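Local coordinates for fimbrial protein MyfA (Yersinia enterocolitica, PDB 5LND) that builds Myf fimbriae as their major subunit, polymerising into protease-resistant surface fibres that probably contribute to virulence and adhesion to host tissue, at residues A96-E107 with I119-V130. Sequence-based numbering, arbitrary orientation.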
loop_
_atom_site.group_PDB
_atom_site.type_symbol
_atom_site.label_atom_id
_atom_site.label_comp_id
_atom_site.label_asym_id
_atom_site.label_seq_id
_atom_site.Cartn_x
_atom_site.Cartn_y
_atom_site.Cartn_z
ATOM N N ALA B 96 -7.603 -1.670 -6.519
ATOM C CA ALA B 96 -7.859 -3.046 -6.915
ATOM C C ALA B 96 -6.744 -3.953 -6.414
ATOM O O ALA B 96 -5.606 -3.516 -6.261
ATOM C CB ALA B 96 -7.993 -3.150 -8.428
ATOM N N GLY B 97 -7.075 -5.212 -6.152
ATOM C CA GLY B 97 -6.075 -6.177 -5.738
ATOM C C GLY B 97 -6.650 -7.408 -5.075
ATOM O O GLY B 97 -7.843 -7.476 -4.787
ATOM N N GLU B 98 -5.797 -8.397 -4.844
ATOM C CA GLU B 98 -6.192 -9.561 -4.078
ATOM C C GLU B 98 -5.592 -9.393 -2.700
ATOM O O GLU B 98 -4.390 -9.569 -2.515
ATOM C CB GLU B 98 -5.671 -10.830 -4.746
ATOM C CG GLU B 98 -6.131 -10.995 -6.188
ATOM C CD GLU B 98 -7.628 -11.148 -6.289
ATOM O OE1 GLU B 98 -8.206 -11.847 -5.433
ATOM O OE2 GLU B 98 -8.231 -10.564 -7.211
ATOM N N TYR B 99 -6.419 -9.032 -1.730
ATOM C CA TYR B 99 -5.892 -8.684 -0.424
ATOM C C TYR B 99 -6.011 -9.815 0.569
ATOM O O TYR B 99 -7.105 -10.297 0.847
ATOM C CB TYR B 99 -6.613 -7.479 0.131
ATOM C CG TYR B 99 -6.408 -6.182 -0.591
ATOM C CD1 TYR B 99 -5.461 -5.275 -0.149
ATOM C CD2 TYR B 99 -7.202 -5.835 -1.675
ATOM C CE1 TYR B 99 -5.290 -4.070 -0.774
ATOM C CE2 TYR B 99 -7.034 -4.626 -2.312
ATOM C CZ TYR B 99 -6.073 -3.755 -1.857
ATOM O OH TYR B 99 -5.895 -2.547 -2.475
ATOM N N GLN B 100 -4.877 -10.208 1.128
ATOM C CA GLN B 100 -4.835 -11.340 2.031
ATOM C C GLN B 100 -4.712 -10.918 3.483
ATOM O O GLN B 100 -3.933 -10.039 3.828
ATOM C CB GLN B 100 -3.658 -12.238 1.671
ATOM C CG GLN B 100 -3.645 -13.551 2.406
ATOM C CD GLN B 100 -2.377 -14.344 2.163
ATOM O OE1 GLN B 100 -1.285 -13.782 2.067
ATOM N NE2 GLN B 100 -2.515 -15.661 2.078
ATOM N N PHE B 101 -5.500 -11.550 4.336
ATOM C CA PHE B 101 -5.274 -11.442 5.758
ATOM C C PHE B 101 -4.832 -12.798 6.284
ATOM O O PHE B 101 -5.412 -13.832 5.954
ATOM C CB PHE B 101 -6.522 -10.958 6.485
ATOM C CG PHE B 101 -6.347 -10.870 7.966
ATOM C CD1 PHE B 101 -5.813 -9.728 8.545
ATOM C CD2 PHE B 101 -6.696 -11.940 8.784
ATOM C CE1 PHE B 101 -5.647 -9.651 9.916
ATOM C CE2 PHE B 101 -6.533 -11.872 10.152
ATOM C CZ PHE B 101 -6.005 -10.729 10.720
ATOM N N THR B 102 -3.779 -12.774 7.090
ATOM C CA THR B 102 -3.320 -13.939 7.809
ATOM C C THR B 102 -3.374 -13.616 9.289
ATOM O O THR B 102 -3.133 -12.477 9.705
ATOM C CB THR B 102 -1.887 -14.327 7.402
ATOM O OG1 THR B 102 -1.004 -13.206 7.557
ATOM C CG2 THR B 102 -1.861 -14.779 5.963
ATOM N N GLY B 103 -3.717 -14.617 10.084
ATOM C CA GLY B 103 -3.779 -14.435 11.517
ATOM C C GLY B 103 -3.875 -15.748 12.256
ATOM O O GLY B 103 -4.019 -16.805 11.644
ATOM N N ARG B 104 -3.788 -15.674 13.581
ATOM C CA ARG B 104 -3.882 -16.853 14.431
ATOM C C ARG B 104 -5.006 -16.680 15.433
ATOM O O ARG B 104 -5.063 -15.683 16.152
ATOM C CB ARG B 104 -2.575 -17.082 15.180
ATOM C CG ARG B 104 -2.646 -18.198 16.199
ATOM C CD ARG B 104 -1.285 -18.507 16.779
ATOM N NE ARG B 104 -0.838 -17.473 17.706
ATOM C CZ ARG B 104 0.003 -16.488 17.393
ATOM N NH1 ARG B 104 0.504 -16.389 16.168
ATOM N NH2 ARG B 104 0.346 -15.596 18.310
ATOM N N VAL B 105 -5.905 -17.650 15.466
ATOM C CA VAL B 105 -6.998 -17.633 16.422
ATOM C C VAL B 105 -6.572 -18.360 17.687
ATOM O O VAL B 105 -5.918 -19.389 17.611
ATOM C CB VAL B 105 -8.250 -18.284 15.839
ATOM C CG1 VAL B 105 -9.369 -18.275 16.851
ATOM C CG2 VAL B 105 -8.678 -17.530 14.606
ATOM N N GLU B 106 -6.928 -17.811 18.845
ATOM C CA GLU B 106 -6.615 -18.443 20.121
ATOM C C GLU B 106 -7.827 -18.491 21.057
ATOM O O GLU B 106 -8.477 -17.479 21.287
ATOM C CB GLU B 106 -5.477 -17.694 20.808
ATOM C CG GLU B 106 -4.206 -17.570 20.003
ATOM C CD GLU B 106 -3.170 -16.738 20.720
ATOM O OE1 GLU B 106 -3.575 -15.926 21.575
ATOM O OE2 GLU B 106 -1.961 -16.897 20.442
ATOM N N GLU B 107 -8.118 -19.671 21.596
ATOM C CA GLU B 107 -9.156 -19.828 22.608
ATOM C C GLU B 107 -8.501 -19.852 23.977
ATOM O O GLU B 107 -7.549 -20.602 24.187
ATOM C CB GLU B 107 -9.898 -21.145 22.398
ATOM C CG GLU B 107 -10.982 -21.428 23.431
ATOM C CD GLU B 107 -11.558 -22.834 23.324
ATOM O OE1 GLU B 107 -10.923 -23.710 22.710
ATOM O OE2 GLU B 107 -12.653 -23.066 23.865
ATOM N N ILE B 119 -5.778 -22.432 25.231
ATOM C CA ILE B 119 -5.984 -23.877 25.231
ATOM C C ILE B 119 -6.036 -24.466 23.820
ATOM O O ILE B 119 -5.796 -25.654 23.614
ATOM C CB ILE B 119 -7.236 -24.265 26.031
ATOM C CG1 ILE B 119 -8.472 -23.561 25.481
ATOM C CG2 ILE B 119 -7.043 -23.935 27.500
ATOM C CD1 ILE B 119 -9.757 -24.130 26.004
ATOM N N ASN B 120 -6.362 -23.626 22.851
ATOM C CA ASN B 120 -6.383 -24.036 21.453
ATOM C C ASN B 120 -5.996 -22.869 20.555
ATOM O O ASN B 120 -6.390 -21.728 20.802
ATOM C CB ASN B 120 -7.775 -24.533 21.055
ATOM C CG ASN B 120 -8.021 -25.984 21.432
ATOM O OD1 ASN B 120 -7.184 -26.850 21.196
ATOM N ND2 ASN B 120 -9.186 -26.254 22.006
ATOM N N SER B 121 -5.211 -23.150 19.522
ATOM C CA SER B 121 -4.900 -22.124 18.539
ATOM C C SER B 121 -4.803 -22.704 17.144
ATOM O O SER B 121 -4.580 -23.901 16.970
ATOM C CB SER B 121 -3.634 -21.350 18.895
ATOM O OG SER B 121 -2.493 -22.181 18.897
ATOM N N LYS B 122 -4.986 -21.836 16.154
ATOM C CA LYS B 122 -5.039 -22.248 14.760
ATOM C C LYS B 122 -4.841 -21.037 13.861
ATOM O O LYS B 122 -5.441 -19.989 14.100
ATOM C CB LYS B 122 -6.397 -22.887 14.466
ATOM C CG LYS B 122 -6.570 -23.367 13.032
ATOM C CD LYS B 122 -7.907 -24.073 12.813
ATOM C CE LYS B 122 -7.773 -25.227 11.834
ATOM N NZ LYS B 122 -6.976 -24.867 10.636
ATOM N N ASP B 123 -4.014 -21.182 12.831
ATOM C CA ASP B 123 -3.841 -20.124 11.846
ATOM C C ASP B 123 -5.043 -19.973 10.920
ATOM O O ASP B 123 -5.620 -20.960 10.463
ATOM C CB ASP B 123 -2.648 -20.419 10.951
ATOM C CG ASP B 123 -1.332 -20.171 11.617
ATOM O OD1 ASP B 123 -1.251 -19.366 12.566
ATOM O OD2 ASP B 123 -0.364 -20.789 11.144
ATOM N N ILE B 124 -5.379 -18.731 10.602
ATOM C CA ILE B 124 -6.390 -18.464 9.596
ATOM C C ILE B 124 -5.763 -17.699 8.437
ATOM O O ILE B 124 -4.727 -17.053 8.601
ATOM C CB ILE B 124 -7.574 -17.675 10.173
ATOM C CG1 ILE B 124 -7.085 -16.438 10.921
ATOM C CG2 ILE B 124 -8.409 -18.556 11.085
ATOM C CD1 ILE B 124 -8.196 -15.543 11.365
ATOM N N SER B 125 -6.390 -17.786 7.268
ATOM C CA SER B 125 -5.892 -17.121 6.067
ATOM C C SER B 125 -7.030 -17.027 5.046
ATOM O O SER B 125 -7.742 -18.008 4.796
ATOM C CB SER B 125 -4.683 -17.881 5.495
ATOM O OG SER B 125 -4.087 -17.206 4.404
ATOM N N ALA B 126 -7.229 -15.836 4.491
ATOM C CA ALA B 126 -8.229 -15.636 3.443
ATOM C C ALA B 126 -7.860 -14.442 2.566
ATOM O O ALA B 126 -7.133 -13.546 2.994
ATOM C CB ALA B 126 -9.619 -15.452 4.038
ATOM N N THR B 127 -8.358 -14.430 1.334
ATOM C CA THR B 127 -8.097 -13.315 0.435
ATOM C C THR B 127 -9.406 -12.759 -0.096
ATOM O O THR B 127 -10.314 -13.514 -0.415
ATOM C CB THR B 127 -7.174 -13.713 -0.742
ATOM O OG1 THR B 127 -7.852 -14.648 -1.581
ATOM C CG2 THR B 127 -5.884 -14.333 -0.245
ATOM N N LYS B 128 -9.504 -11.436 -0.159
ATOM C CA LYS B 128 -10.693 -10.776 -0.674
ATOM C C LYS B 128 -10.294 -9.978 -1.911
ATOM O O LYS B 128 -9.234 -9.352 -1.946
ATOM C CB LYS B 128 -11.288 -9.861 0.396
ATOM C CG LYS B 128 -12.463 -9.016 -0.044
ATOM C CD LYS B 128 -13.681 -9.870 -0.292
ATOM C CE LYS B 128 -14.858 -9.003 -0.651
ATOM N NZ LYS B 128 -15.989 -9.842 -1.074
ATOM N N THR B 129 -11.128 -10.023 -2.938
ATOM C CA THR B 129 -10.810 -9.345 -4.184
ATOM C C THR B 129 -11.353 -7.930 -4.152
ATOM O O THR B 129 -12.475 -7.706 -3.715
ATOM C CB THR B 129 -11.410 -10.095 -5.379
ATOM O OG1 THR B 129 -10.895 -11.429 -5.405
ATOM C CG2 THR B 129 -11.080 -9.398 -6.690
ATOM N N VAL B 130 -10.545 -6.974 -4.588
ATOM C CA VAL B 130 -11.060 -5.650 -4.898
ATOM C C VAL B 130 -10.941 -5.476 -6.403
ATOM O O VAL B 130 -9.846 -5.531 -6.958
ATOM C CB VAL B 130 -10.305 -4.532 -4.164
ATOM C CG1 VAL B 130 -10.692 -3.189 -4.732
ATOM C CG2 VAL B 130 -10.614 -4.573 -2.683
HETATM O O HOH W 1 -8.788 -7.469 -8.306
HETATM O O HOH W 2 0.568 -18.197 14.011
HETATM O O HOH W 3 -0.865 -19.832 19.484
#
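A bend at chi2 (-64°) folds the carboxylate of E98 alongside T129, whose OG1 donates to the syn lone pair of OE1 at 2.7 Å. On the other face of the sheet, I124 places CG1 between its backbone N and carbonyl carbon (chi1 51°), laying CG1 against the G103 carbonyl O at 3.2 Å. This exemplifies backbone pairing and apolar packing working together: backbone hydrogen bonds of the antiparallel pair run from G97–V130 to E107–N120, including I124 N to G103 O at 2.6 Å, while the V105 and I124 side chains cross at about a right angle, CG2 to CG2 3.7 Å. MyfA is an Ig-like, self-complemented pilin, and 119-130 is probably its donor strand, whose I124 and A126 reach V4 and F6 of strand 3-8. Nearer one end, V130 CG2 packs obliquely on Y99 CE2 at 3.6 Å. At the other, a classic beta bulge sets I119 and N120 against the single residue E107. N120 ND2 hydrogen-bonds to E107 OE1 at 3.2 Å, amide and carboxylate 24° from coplanar, while I119 CD1 covers E107 CD. Between the two ends, on the E98 face, a water accepting from R104 NH1 donates to D123 OD1 at 2.6 Å.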